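Local structure of photosystem II assembly protein Ycf48 (Thermosynechococcus elongatus, 5OJ5) at residues G142-I147 and A155-N160; V178-G183 and Q213-P218; V184-N189 and V197-R202; S204-W209 and R225-M230; D235-M240 and S250-S255. The protein probably assists the early assembly of photosystem II and the replacement of photodamaged D1, whose C-terminal extension it binds as a seven-bladed beta-propeller. One frame throughout, in Å; residues are numbered along the deposited sequence. Where two conformers were deposited one is given.

Contact 1: residues G142-I147 and A155-N160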
# COMPACT_ATOMS: atom_id res chain seq x y z
N GLY A 142 0.65 19.91 -4.37
CA GLY A 142 1.44 18.77 -4.02
C GLY A 142 1.59 17.84 -5.21
O GLY A 142 0.95 18.00 -6.25
N SER A 143 2.34 16.84 -5.02
CA SER A 143 2.61 15.87 -6.06
C SER A 143 1.71 14.67 -5.90
O SER A 143 1.22 14.37 -4.81
CB SER A 143 4.06 15.40 -5.94
OG SER A 143 4.35 15.15 -4.58
N PRO A 144 1.50 13.92 -6.97
CA PRO A 144 0.66 12.72 -6.87
C PRO A 144 1.20 11.70 -5.89
O PRO A 144 2.40 11.40 -5.89
CB PRO A 144 0.72 12.14 -8.28
CG PRO A 144 1.05 13.28 -9.13
CD PRO A 144 1.97 14.14 -8.36
N ARG A 145 0.31 11.17 -5.08
CA ARG A 145 0.63 10.13 -4.12
C ARG A 145 -0.02 8.80 -4.47
O ARG A 145 0.56 7.75 -4.21
CB ARG A 145 0.19 10.60 -2.70
CG ARG A 145 0.35 9.56 -1.62
CD ARG A 145 1.75 9.22 -1.37
NE ARG A 145 1.85 8.43 -0.16
CZ ARG A 145 1.88 8.95 1.08
NH1 ARG A 145 1.94 10.23 1.24
NH2 ARG A 145 1.95 8.18 2.15
N LEU A 146 -1.27 8.83 -4.97
CA LEU A 146 -2.03 7.61 -5.19
C LEU A 146 -2.87 7.82 -6.43
O LEU A 146 -3.45 8.89 -6.61
CB LEU A 146 -2.93 7.33 -3.96
CG LEU A 146 -3.82 6.09 -4.06
CD1 LEU A 146 -4.07 5.58 -2.66
CD2 LEU A 146 -5.17 6.39 -4.68
N ILE A 147 -2.97 6.78 -7.25
CA ILE A 147 -3.95 6.75 -8.34
C ILE A 147 -4.70 5.45 -8.24
O ILE A 147 -4.13 4.40 -7.89
CB ILE A 147 -3.27 6.94 -9.71
CG1 ILE A 147 -4.30 7.15 -10.82
CG2 ILE A 147 -2.29 5.83 -10.05
CD1 ILE A 147 -4.09 8.15 -11.73
N ALA A 155 -10.59 7.50 -13.34
CA ALA A 155 -9.58 7.25 -12.31
C ALA A 155 -9.70 8.34 -11.26
O ALA A 155 -10.22 9.43 -11.52
CB ALA A 155 -8.17 7.25 -12.88
N GLU A 156 -9.21 8.05 -10.06
CA GLU A 156 -9.09 9.04 -9.00
C GLU A 156 -7.66 9.15 -8.55
O GLU A 156 -6.94 8.17 -8.51
CB GLU A 156 -9.97 8.73 -7.88
CG GLU A 156 -9.97 7.48 -7.29
CD GLU A 156 -11.24 7.29 -6.46
OE1 GLU A 156 -11.11 6.75 -5.36
OE2 GLU A 156 -12.37 7.70 -6.85
N MET A 157 -7.27 10.37 -8.22
CA MET A 157 -5.91 10.69 -7.81
C MET A 157 -5.93 11.49 -6.51
O MET A 157 -6.77 12.38 -6.33
CB MET A 157 -5.25 11.54 -8.94
CG MET A 157 -3.84 12.01 -8.57
SD MET A 157 -2.90 12.77 -9.86
CE MET A 157 -4.00 14.11 -10.38
N ILE A 158 -4.99 11.19 -5.63
CA ILE A 158 -4.82 11.95 -4.40
C ILE A 158 -3.39 12.45 -4.37
O ILE A 158 -2.45 11.67 -4.63
CB ILE A 158 -5.14 11.12 -3.14
CG1 ILE A 158 -6.57 10.60 -3.28
CG2 ILE A 158 -5.01 11.99 -1.88
CD1 ILE A 158 -7.17 10.02 -2.01
N THR A 159 -3.21 13.72 -4.01
CA THR A 159 -1.86 14.26 -3.86
C THR A 159 -1.29 13.99 -2.49
O THR A 159 -1.99 13.57 -1.58
CB THR A 159 -1.78 15.75 -4.18
OG1 THR A 159 -2.34 16.48 -3.09
CG2 THR A 159 -2.49 16.10 -5.50
N ASN A 160 0.00 14.30 -2.33
CA ASN A 160 0.68 14.07 -1.07
C ASN A 160 0.11 14.89 0.09
O ASN A 160 0.36 14.52 1.25
CB ASN A 160 2.18 14.26 -1.20
CG ASN A 160 2.57 15.62 -1.49
OD1 ASN A 160 1.85 16.38 -2.09
ND2 ASN A 160 3.77 15.96 -1.08

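Contact 2: residues V178-G183 and Q213-P218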
# COMPACT_ATOMS: atom_id res chain seq x y z
N VAL A 178 -11.65 17.48 -3.59
CA VAL A 178 -11.18 18.10 -2.36
C VAL A 178 -9.98 18.96 -2.72
O VAL A 178 -9.00 18.46 -3.27
CB VAL A 178 -10.75 17.06 -1.29
CG1 VAL A 178 -10.11 17.75 -0.08
CG2 VAL A 178 -11.94 16.21 -0.87
N GLN A 179 -10.06 20.26 -2.40
CA GLN A 179 -8.95 21.18 -2.60
C GLN A 179 -8.37 21.70 -1.30
O GLN A 179 -7.37 22.42 -1.33
CB GLN A 179 -9.41 22.40 -3.42
CG GLN A 179 -9.81 22.00 -4.80
CD GLN A 179 -10.09 23.17 -5.70
OE1 GLN A 179 -9.17 23.82 -6.17
NE2 GLN A 179 -11.36 23.43 -5.97
N GLU A 180 -8.94 21.33 -0.16
CA GLU A 180 -8.44 21.82 1.14
C GLU A 180 -7.35 20.86 1.58
O GLU A 180 -7.63 19.74 2.04
CB GLU A 180 -9.60 21.86 2.14
CG GLU A 180 -10.69 22.80 1.78
CD GLU A 180 -11.97 22.08 1.46
OE1 GLU A 180 -13.02 22.53 1.98
OE2 GLU A 180 -11.90 21.09 0.67
N ALA A 181 -6.11 21.27 1.38
CA ALA A 181 -4.96 20.42 1.70
C ALA A 181 -4.82 20.22 3.20
O ALA A 181 -5.12 21.12 4.00
CB ALA A 181 -3.70 21.09 1.14
N ILE A 182 -4.25 19.07 3.59
CA ILE A 182 -4.12 18.62 4.98
C ILE A 182 -2.69 18.33 5.42
O ILE A 182 -2.48 17.59 6.42
CB ILE A 182 -5.02 17.41 5.27
CG1 ILE A 182 -4.64 16.21 4.38
CG2 ILE A 182 -6.47 17.80 5.12
CD1 ILE A 182 -5.32 14.89 4.84
N GLY A 183 -1.70 18.88 4.76
CA GLY A 183 -0.32 18.57 5.12
C GLY A 183 0.09 17.22 4.58
O GLY A 183 -0.72 16.47 4.00
N GLN A 213 -18.18 14.27 0.53
CA GLN A 213 -17.61 15.21 1.47
C GLN A 213 -16.77 16.23 0.70
O GLN A 213 -16.09 15.89 -0.27
CB GLN A 213 -16.67 14.46 2.42
CG GLN A 213 -17.12 14.12 3.81
CD GLN A 213 -16.02 13.26 4.51
OE1 GLN A 213 -16.09 12.07 4.45
NE2 GLN A 213 -14.98 13.89 5.14
N THR A 214 -16.78 17.48 1.15
CA THR A 214 -15.96 18.45 0.45
C THR A 214 -14.59 18.68 1.09
O THR A 214 -13.80 19.43 0.52
CB THR A 214 -16.67 19.79 0.29
OG1 THR A 214 -16.92 20.35 1.59
CG2 THR A 214 -17.97 19.61 -0.45
N ALA A 215 -14.31 18.05 2.22
CA ALA A 215 -13.04 18.20 2.90
C ALA A 215 -12.83 16.93 3.71
O ALA A 215 -13.78 16.22 4.02
CB ALA A 215 -13.06 19.41 3.85
N TRP A 216 -11.58 16.68 4.07
CA TRP A 216 -11.28 15.61 5.02
C TRP A 216 -11.87 15.94 6.39
O TRP A 216 -11.94 17.11 6.79
CB TRP A 216 -9.76 15.49 5.16
CG TRP A 216 -9.07 14.95 3.93
CD1 TRP A 216 -8.63 15.68 2.87
CD2 TRP A 216 -8.73 13.61 3.66
NE1 TRP A 216 -8.03 14.87 1.95
CE2 TRP A 216 -8.07 13.58 2.41
CE3 TRP A 216 -8.87 12.41 4.36
CZ2 TRP A 216 -7.56 12.41 1.87
CZ3 TRP A 216 -8.37 11.23 3.79
CH2 TRP A 216 -7.72 11.25 2.57
N GLU A 217 -12.21 14.92 7.14
CA GLU A 217 -12.69 15.06 8.51
C GLU A 217 -11.60 14.60 9.46
O GLU A 217 -11.23 13.41 9.42
CB GLU A 217 -13.93 14.19 8.70
CG GLU A 217 -14.50 14.18 10.10
CD GLU A 217 -15.92 13.65 10.12
OE1 GLU A 217 -16.67 13.98 11.06
OE2 GLU A 217 -16.30 12.88 9.20
N PRO A 218 -11.07 15.46 10.34
CA PRO A 218 -10.03 15.03 11.29
C PRO A 218 -10.65 14.31 12.48
O PRO A 218 -11.79 14.58 12.88
CB PRO A 218 -9.41 16.37 11.74
CG PRO A 218 -10.54 17.35 11.63
CD PRO A 218 -11.34 16.91 10.44
O HOH W 1 -9.64 18.80 3.74

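Contact 3: residues V184-N189 and V197-R202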
# COMPACT_ATOMS: atom_id res chain seq x y z
N VAL A 184 1.37 16.93 4.66
CA VAL A 184 1.91 15.73 4.02
C VAL A 184 1.51 14.51 4.80
O VAL A 184 1.92 14.32 5.93
CB VAL A 184 3.43 15.84 3.85
CG1 VAL A 184 3.96 14.59 3.15
CG2 VAL A 184 3.84 17.09 3.02
N MET A 185 0.74 13.65 4.20
CA MET A 185 0.22 12.47 4.90
C MET A 185 1.33 11.47 5.15
O MET A 185 2.14 11.18 4.28
CB MET A 185 -0.83 11.82 3.96
CG MET A 185 -2.01 12.72 3.61
SD MET A 185 -3.16 12.06 2.44
CE MET A 185 -2.13 11.79 1.04
N ARG A 186 1.35 10.90 6.35
CA ARG A 186 2.27 9.84 6.70
C ARG A 186 1.91 8.51 6.03
O ARG A 186 2.79 7.70 5.72
CB ARG A 186 2.25 9.67 8.24
CG ARG A 186 3.29 8.73 8.78
CD ARG A 186 3.19 8.68 10.27
NE ARG A 186 4.36 8.09 10.88
CZ ARG A 186 5.40 8.75 11.41
NH1 ARG A 186 5.51 10.08 11.45
NH2 ARG A 186 6.38 8.02 11.93
N ASN A 187 0.63 8.27 5.80
CA ASN A 187 0.15 7.04 5.18
C ASN A 187 -1.26 7.34 4.70
O ASN A 187 -1.93 8.24 5.23
CB ASN A 187 0.20 5.84 6.14
CG ASN A 187 1.45 5.01 5.98
OD1 ASN A 187 1.83 4.66 4.86
ND2 ASN A 187 2.09 4.64 7.09
N LEU A 188 -1.70 6.55 3.72
CA LEU A 188 -2.99 6.72 3.06
C LEU A 188 -3.47 5.35 2.63
O LEU A 188 -2.72 4.61 2.00
CB LEU A 188 -2.80 7.62 1.83
CG LEU A 188 -4.00 7.83 0.93
CD1 LEU A 188 -5.13 8.55 1.63
CD2 LEU A 188 -3.59 8.58 -0.34
N ASN A 189 -4.73 5.02 2.93
CA ASN A 189 -5.31 3.75 2.47
C ASN A 189 -6.73 3.99 2.02
O ASN A 189 -7.41 4.93 2.47
CB ASN A 189 -5.22 2.67 3.55
CG ASN A 189 -3.92 1.92 3.49
OD1 ASN A 189 -3.57 1.40 2.43
ND2 ASN A 189 -3.17 1.90 4.57
N VAL A 197 -8.50 6.89 4.37
CA VAL A 197 -8.02 7.25 5.70
C VAL A 197 -6.57 7.65 5.57
O VAL A 197 -5.77 6.96 4.92
CB VAL A 197 -8.27 6.13 6.73
CG1 VAL A 197 -7.50 4.82 6.44
CG2 VAL A 197 -7.90 6.62 8.14
N ALA A 198 -6.21 8.78 6.18
CA ALA A 198 -4.88 9.36 6.09
C ALA A 198 -4.36 9.67 7.48
O ALA A 198 -5.05 10.33 8.27
CB ALA A 198 -4.91 10.64 5.28
N VAL A 199 -3.15 9.26 7.77
CA VAL A 199 -2.49 9.58 9.03
C VAL A 199 -1.75 10.90 8.88
O VAL A 199 -1.07 11.12 7.88
CB VAL A 199 -1.54 8.44 9.43
CG1 VAL A 199 -0.79 8.82 10.72
CG2 VAL A 199 -2.34 7.14 9.64
N SER A 200 -1.86 11.79 9.87
CA SER A 200 -1.20 13.09 9.81
C SER A 200 0.33 12.91 9.85
O SER A 200 0.84 11.86 10.24
CB SER A 200 -1.69 13.97 10.96
OG SER A 200 -1.19 13.54 12.23
N SER A 201 1.05 13.97 9.46
CA SER A 201 2.48 13.86 9.18
C SER A 201 3.25 13.21 10.32
O SER A 201 4.08 12.34 10.08
CB SER A 201 3.07 15.26 8.91
OG SER A 201 2.39 15.96 7.89
N ARG A 202 3.01 13.67 11.55
CA ARG A 202 3.72 13.19 12.72
C ARG A 202 2.86 12.26 13.55
O ARG A 202 3.20 11.97 14.72
CB ARG A 202 4.26 14.38 13.55
CG ARG A 202 5.12 15.32 12.69
CD ARG A 202 6.39 14.67 12.20
NE ARG A 202 7.27 14.40 13.33
CZ ARG A 202 8.16 15.26 13.85
NH1 ARG A 202 8.33 16.49 13.35
NH2 ARG A 202 8.87 14.88 14.89
O HOH W 2 3.04 18.40 6.57

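Contact 4: residues S204-W209 and R225-M230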
# COMPACT_ATOMS: atom_id res chain seq x y z
N SER A 204 -0.06 12.65 14.91
CA SER A 204 -0.86 13.20 16.00
C SER A 204 -2.32 12.81 15.89
O SER A 204 -3.00 12.67 16.91
CB SER A 204 -0.75 14.72 16.03
OG SER A 204 0.53 15.12 16.50
N PHE A 205 -2.84 12.70 14.65
CA PHE A 205 -4.25 12.43 14.43
C PHE A 205 -4.42 11.79 13.05
O PHE A 205 -3.44 11.51 12.36
CB PHE A 205 -5.11 13.65 14.76
CG PHE A 205 -4.80 14.86 13.94
CD1 PHE A 205 -5.31 14.97 12.64
CD2 PHE A 205 -4.00 15.89 14.43
CE1 PHE A 205 -5.05 16.10 11.87
CE2 PHE A 205 -3.74 17.02 13.64
CZ PHE A 205 -4.24 17.09 12.37
N TYR A 206 -5.66 11.49 12.67
CA TYR A 206 -5.94 10.96 11.35
C TYR A 206 -7.12 11.69 10.78
O TYR A 206 -7.84 12.40 11.48
CB TYR A 206 -6.13 9.44 11.39
CG TYR A 206 -7.38 8.95 12.08
CD1 TYR A 206 -8.53 8.59 11.34
CD2 TYR A 206 -7.43 8.77 13.46
CE1 TYR A 206 -9.66 8.11 11.96
CE2 TYR A 206 -8.58 8.28 14.08
CZ TYR A 206 -9.68 7.95 13.32
OH TYR A 206 -10.80 7.47 13.96
N SER A 207 -7.32 11.48 9.48
CA SER A 207 -8.42 12.11 8.77
C SER A 207 -9.09 11.07 7.87
O SER A 207 -8.44 10.15 7.38
CB SER A 207 -7.98 13.29 7.93
OG SER A 207 -7.34 14.26 8.77
N THR A 208 -10.39 11.24 7.64
CA THR A 208 -11.14 10.38 6.73
C THR A 208 -11.85 11.21 5.67
O THR A 208 -12.20 12.38 5.90
CB THR A 208 -12.15 9.49 7.48
OG1 THR A 208 -13.05 10.32 8.22
CG2 THR A 208 -11.47 8.52 8.44
N TRP A 209 -12.10 10.58 4.53
CA TRP A 209 -12.88 11.22 3.48
C TRP A 209 -13.71 10.16 2.79
O TRP A 209 -13.25 9.06 2.57
CB TRP A 209 -11.96 11.90 2.45
CG TRP A 209 -12.76 12.52 1.32
CD1 TRP A 209 -13.35 13.73 1.32
CD2 TRP A 209 -13.07 11.91 0.06
NE1 TRP A 209 -14.00 13.93 0.10
CE2 TRP A 209 -13.81 12.83 -0.69
CE3 TRP A 209 -12.76 10.68 -0.51
CZ2 TRP A 209 -14.27 12.56 -1.99
CZ3 TRP A 209 -13.22 10.40 -1.80
CH2 TRP A 209 -13.94 11.35 -2.50
N ARG A 225 0.73 6.97 22.21
CA ARG A 225 1.67 6.65 21.13
C ARG A 225 1.15 7.24 19.81
O ARG A 225 -0.05 7.20 19.53
CB ARG A 225 1.76 5.12 21.01
CG ARG A 225 2.43 4.39 22.16
CD ARG A 225 2.07 2.92 22.19
NE ARG A 225 2.60 2.29 23.40
CZ ARG A 225 3.81 1.77 23.49
NH1 ARG A 225 4.62 1.75 22.45
NH2 ARG A 225 4.20 1.23 24.63
N ARG A 226 2.06 7.79 19.01
CA ARG A 226 1.65 8.37 17.74
C ARG A 226 1.22 7.30 16.75
O ARG A 226 1.72 6.16 16.75
CB ARG A 226 2.79 9.20 17.14
CG ARG A 226 3.24 10.38 17.97
CD ARG A 226 2.10 11.34 18.23
NE ARG A 226 2.53 12.50 19.00
CZ ARG A 226 3.13 13.56 18.50
NH1 ARG A 226 3.33 13.65 17.20
NH2 ARG A 226 3.45 14.60 19.27
N LEU A 227 0.29 7.70 15.87
CA LEU A 227 -0.15 6.82 14.80
C LEU A 227 0.94 6.68 13.75
O LEU A 227 1.66 7.62 13.43
CB LEU A 227 -1.36 7.46 14.12
CG LEU A 227 -2.64 7.44 14.91
CD1 LEU A 227 -3.62 8.43 14.36
CD2 LEU A 227 -3.25 6.00 14.85
N HIS A 228 1.04 5.48 13.21
CA HIS A 228 1.92 5.22 12.09
C HIS A 228 1.19 4.91 10.79
O HIS A 228 1.50 5.47 9.74
CB HIS A 228 2.88 4.06 12.33
CG HIS A 228 3.79 3.92 11.18
ND1 HIS A 228 4.62 4.95 10.79
CD2 HIS A 228 3.88 2.97 10.21
CE1 HIS A 228 5.25 4.61 9.68
NE2 HIS A 228 4.82 3.41 9.32
N ASN A 229 0.20 4.02 10.84
CA ASN A 229 -0.53 3.59 9.65
C ASN A 229 -1.95 3.23 10.05
O ASN A 229 -2.19 2.87 11.20
CB ASN A 229 0.18 2.43 8.93
CG ASN A 229 -0.21 2.26 7.48
OD1 ASN A 229 -1.07 2.98 6.95
ND2 ASN A 229 0.42 1.30 6.81
N MET A 230 -2.86 3.35 9.09
CA MET A 230 -4.26 2.99 9.31
C MET A 230 -4.83 2.48 8.01
O MET A 230 -4.40 2.92 6.93
CB MET A 230 -5.12 4.16 9.76
CG MET A 230 -4.73 4.67 11.13
SD MET A 230 -5.74 6.06 11.69
CE MET A 230 -7.27 5.21 11.99

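Contact 5: residues D235-M240 and S250-S255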
# COMPACT_ATOMS: atom_id res chain seq x y z
N ASP A 235 -14.55 -6.03 6.92
CA ASP A 235 -15.87 -6.06 7.53
C ASP A 235 -16.32 -4.68 7.98
O ASP A 235 -17.24 -4.56 8.77
CB ASP A 235 -15.97 -7.06 8.68
CG ASP A 235 -14.86 -6.88 9.68
OD1 ASP A 235 -14.49 -5.75 10.00
OD2 ASP A 235 -14.31 -7.90 10.14
N GLY A 236 -15.72 -3.63 7.45
CA GLY A 236 -16.26 -2.30 7.67
C GLY A 236 -15.70 -1.59 8.88
O GLY A 236 -16.31 -0.60 9.33
N ARG A 237 -14.59 -2.03 9.41
CA ARG A 237 -13.90 -1.37 10.52
C ARG A 237 -12.60 -0.75 10.01
O ARG A 237 -12.18 -0.97 8.87
CB ARG A 237 -13.61 -2.37 11.64
CG ARG A 237 -14.87 -2.93 12.31
CD ARG A 237 -14.49 -3.99 13.35
NE ARG A 237 -13.96 -5.16 12.67
CZ ARG A 237 -12.97 -5.94 13.10
NH1 ARG A 237 -12.33 -5.73 14.26
NH2 ARG A 237 -12.59 -6.95 12.34
N LEU A 238 -11.98 0.03 10.89
CA LEU A 238 -10.63 0.54 10.71
C LEU A 238 -9.67 -0.24 11.60
O LEU A 238 -10.02 -0.72 12.68
CB LEU A 238 -10.54 2.01 11.07
CG LEU A 238 -11.31 3.06 10.24
CD1 LEU A 238 -11.37 4.44 10.95
CD2 LEU A 238 -10.67 3.19 8.92
N TRP A 239 -8.41 -0.28 11.15
CA TRP A 239 -7.30 -0.73 11.97
C TRP A 239 -6.28 0.40 12.06
O TRP A 239 -6.20 1.25 11.18
CB TRP A 239 -6.65 -2.02 11.42
CG TRP A 239 -6.16 -1.96 10.01
CD1 TRP A 239 -6.80 -2.42 8.89
CD2 TRP A 239 -4.91 -1.43 9.56
NE1 TRP A 239 -6.04 -2.22 7.77
CE2 TRP A 239 -4.87 -1.60 8.15
CE3 TRP A 239 -3.81 -0.83 10.19
CZ2 TRP A 239 -3.79 -1.19 7.38
CZ3 TRP A 239 -2.73 -0.40 9.40
CH2 TRP A 239 -2.74 -0.58 8.01
N MET A 240 -5.48 0.36 13.12
CA MET A 240 -4.36 1.26 13.29
C MET A 240 -3.13 0.51 13.77
O MET A 240 -3.23 -0.42 14.57
CB MET A 240 -4.66 2.43 14.26
CG MET A 240 -5.02 2.02 15.67
SD MET A 240 -5.20 3.41 16.80
CE MET A 240 -6.41 4.39 16.08
N SER A 250 -11.21 -0.62 15.29
CA SER A 250 -12.35 0.19 15.69
C SER A 250 -13.56 -0.69 16.04
O SER A 250 -13.68 -1.85 15.62
CB SER A 250 -12.69 1.20 14.59
OG SER A 250 -13.17 0.58 13.43
N ASP A 251 -14.45 -0.10 16.84
CA ASP A 251 -15.66 -0.77 17.33
C ASP A 251 -16.62 -1.00 16.17
O ASP A 251 -16.82 -0.09 15.35
CB ASP A 251 -16.28 0.19 18.36
CG ASP A 251 -17.70 -0.19 18.80
OD1 ASP A 251 -18.37 0.67 19.41
OD2 ASP A 251 -18.16 -1.32 18.55
N PRO A 252 -17.22 -2.18 16.04
CA PRO A 252 -18.19 -2.36 14.94
C PRO A 252 -19.37 -1.40 15.01
O PRO A 252 -19.89 -1.01 13.96
CB PRO A 252 -18.60 -3.84 15.06
CG PRO A 252 -18.10 -4.28 16.40
CD PRO A 252 -16.90 -3.46 16.70
N ASP A 253 -19.76 -0.95 16.20
CA ASP A 253 -20.94 -0.10 16.35
C ASP A 253 -20.64 1.38 16.19
O ASP A 253 -21.58 2.18 16.06
CB ASP A 253 -21.59 -0.36 17.71
CG ASP A 253 -21.79 -1.84 17.99
OD1 ASP A 253 -22.65 -2.45 17.33
OD2 ASP A 253 -21.08 -2.40 18.86
N ASN A 254 -19.37 1.77 16.19
CA ASN A 254 -19.02 3.19 16.17
C ASN A 254 -17.55 3.25 15.76
O ASN A 254 -16.68 2.93 16.57
CB ASN A 254 -19.25 3.82 17.54
CG ASN A 254 -18.96 5.31 17.57
OD1 ASN A 254 -18.44 5.87 16.61
ND2 ASN A 254 -19.30 5.95 18.68
N SER A 255 -17.31 3.63 14.51
CA SER A 255 -15.95 3.60 13.97
C SER A 255 -15.05 4.66 14.59
O SER A 255 -13.84 4.63 14.33
CB SER A 255 -15.97 3.73 12.44
OG SER A 255 -16.43 5.01 12.04
O HOH W 3 -13.42 -4.43 16.56

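Contact 1: residues G142-I147 and A155-N160
Asn160 holds CG between its own backbone N and carbonyl carbon (chi1 66°), on the side of Ser143, whose N gives OD1 a weak hydrogen bond of 3.0 Å. Met157 has CG anti to the backbone N (chi1 176°), 3.7 Å from Leu146 O; farther out, its chain runs beside the Pro144 ring, pointing the same way, and SD, in one of two conformers, lies 4.0 Å from Pro144 CB. The backbones pair antiparallel. Asn160 N reaches Ser143 O at 2.8 Å, nearly along the C=O axis. Beyond Pro144 the register slips by one residue: Ile158 O is gripped by two donors in its carbonyl plane, Arg145 N at 2.8 Å and Leu146 N at 3.1 Å. Regular pairing resumes at once, with Ile158 N giving Leu146 O a straight bond of 2.9 Å (165°). Ile147 and Met157 lie on one face and pack on Met121 of strand 120-124; Leu146 and Ile158 lie on the other, against Tyr196 of the following blade. Arg145, at the bulge, sends NH1 to Met185 O. Arg145 and Leu146 both facing Ile158 form a classic beta bulge, set in the hairpin of the first two strands, 144-151 and 154-159, of a four-stranded propeller blade.

Contact 2: residues V178-G183 and Q213-P218
Trp216 touches Ile182 from its first side-chain carbon and Val178 farther out, at CD1 and NE1 of the indole. CB meets Ile182 CG2 at 4.0 Å, and CG, anti to the carbonyl carbon (chi1 -70°), comes under Ile182 CD1. The next ring atom, CD1, is shared by two aliphatic groups: Ile182 CG2 at 3.8 Å and, obliquely, Val178 CG1 at 3.9 Å. Both side chains cross the indole at about a right angle. Above the five-membered ring stands Ile182 CD1, 3.7 Å from the centroid and only 4° off the ring normal, a CH-pi contact over the face. NE1 turns to Gly162 O, which fixes the rotation of the indole, and the six-membered ring goes on past this contact to Ala198 and Leu188. Trp216 and its neighbours join two blades of the beta-propeller: 178-183 leaves the outer strand 175-178 of one blade on its way to the next, while 213-218 leads into the outer strand 217-220 of that next blade and falls within the Arg-rich patch. At the surface the joint turns polar. A water in the plane of the indole, at its edge, donates to Glu180 O at 2.8 Å and accepts from Trp216 N at 2.9 Å. The Glu180 chain bends at chi2 (113°), which sets CD; OE1 beyond it lies 3.6 Å from Ala215 CB. Its other oxygen, OE2, comes within 2.5 Å of Thr214 O.

Contact 3: residues V184-N189 and V197-R202
The Arg186 guanidinium meets Ser201 O at its edge, in plane: NH1 donates over 3.0 Å to a lone pair of that carbonyl, while NE turns to His228 ND1. Arg202 CA approaches obliquely, and its NE stays 5.0 Å from Arg186 NH1, two like charges near each other. The amides of Asn187 and Asn189 point their ND2 groups to His228 O and Met230 O on the next blade. All this belongs to the hairpin of the first two strands, 187-190 and 196-199, of a propeller blade. Antiparallel pairing is regular at the far end, where Asn189 N binds Val197 O at 3.0 Å and Val197 N binds Asn189 O at 2.9 Å. Toward Arg186 it opens: Arg186 N still finds Val199 O, but Asn187 N is buried without a partner in the model. Met185 CG lies anti to the carbonyl carbon (chi1 -60°); SD beyond it and Leu188 CD1 both touch Ala198 CB, the sulfur at 3.6 Å. Past the strands, in one of two conformers, Ser201 OG donates to Val184 O at 2.6 Å and accepts from a water that also accepts a hydrogen bond from Val184 N at 2.9 Å.

Contact 4: residues S204-W209 and R225-M230
Met-aromatic contact comes first: Met230 crosses the Tyr206 ring at about a right angle and covers one face. Its SD lies near the root of the ring, 3.3 Å from Tyr206 CG and 3.4 Å from Tyr206 CB, a tight approach. The chain bends at chi3 (71°) and sets CE above the ring centre, 3.5 Å from the centroid and 6° off the normal, which adds a CH-pi contact to the sulfur one. In the plane of the same ring, at its edge, is Thr208 CG2. Leu227 adds packing: its CD1 touches Tyr206 CD2 obliquely at 3.9 Å and lies 3.7 Å from Phe205 O. Both Leu227 and Met230 also touch Val199. Polar contact is slight and partly doubtful. Ser204 OG, in one of two conformers, stands over a face of the Arg226 guanidinium, 3.2 Å from NH1, at too poor an angle for a hydrogen bond; NH1 instead donates to Arg202 O. No backbone bond joins the two strands, whose axes come no nearer than 8.3 Å and run 24° from parallel. Strand 205-209 and strand 227-230 are therefore joined through side chains, one of which packs on a main-chain carbonyl, as where adjoining blades of a beta-propeller face each other, with 204-209 and Arg225-Arg226 inside the Arg-rich patch.

Contact 5: residues D235-M240 and S250-S255
Ser250 and Leu238 form the tight part of this contact. Ser250 OG, between its own backbone N and carbonyl carbon (chi1 67°), accepts from Leu238 N at 2.9 Å in a nearly straight bond (171°). Ser250 N in turn donates to Leu238 O, also at 2.9 Å, and one serine thus satisfies both backbone polar atoms of the same residue, the hydroxyl standing in for a main-chain carbonyl. Arg237 closes over this pair: its CB lies 3.5 Å from Ser250 OG and its CD 3.2 Å from Ser250 O. Leu238, buried, sends its side chain to Phe232 and Trp258. Outward the fit slackens. Arg237 and Pro252 lie side by side, pointing the same way, but their CD atoms are 4.2 Å apart, and Leu238 CD1 barely reaches Ser255 O. The charged end of Arg237 deals with its own segment and with water. It grips Asp235 side-on, NE to OD1 at 2.8 Å and NH2 to OD2 at 2.9 Å, the second using the syn lone pair, the first meeting OD1 from above the carboxylate plane. That salt bridge holds the guanidinium turned so that NH1 reaches a water, 2.9 Å away, which also donates to Ser250 O. On the exposed side Asp251 to Asn254 form a type I turn, and Asp251 OD2, in one of two conformers, accepts from Asp253 N as an Asx turn. Together they finish the open end of the beta hairpin 238-242/246-251 in its propeller blade.

Contacts 1 to 5 follow a short arc of the propeller ring, touching three successive blades. Contacts 1, 3 and 5 each lie within a hairpin of one blade, at 144-159, 187-199 and 238-251; contacts 2 and 4 join adjoining blades. Contact 3 is nested inside the loop closed by contact 2, while contacts 2 and 4 alternate along the chain. Contacts 3 and 4 have centres about 6 Å apart and reach the same sheet through neighbouring strands, 196-199 and 205-209 respectively, whereas contacts 1 and 5 are about 25 Å apart, centre to centre. Backbone pairing within blades, with packing and some hydrogen bonds between them, builds this side of the torus, including parts of the Arg-rich patch.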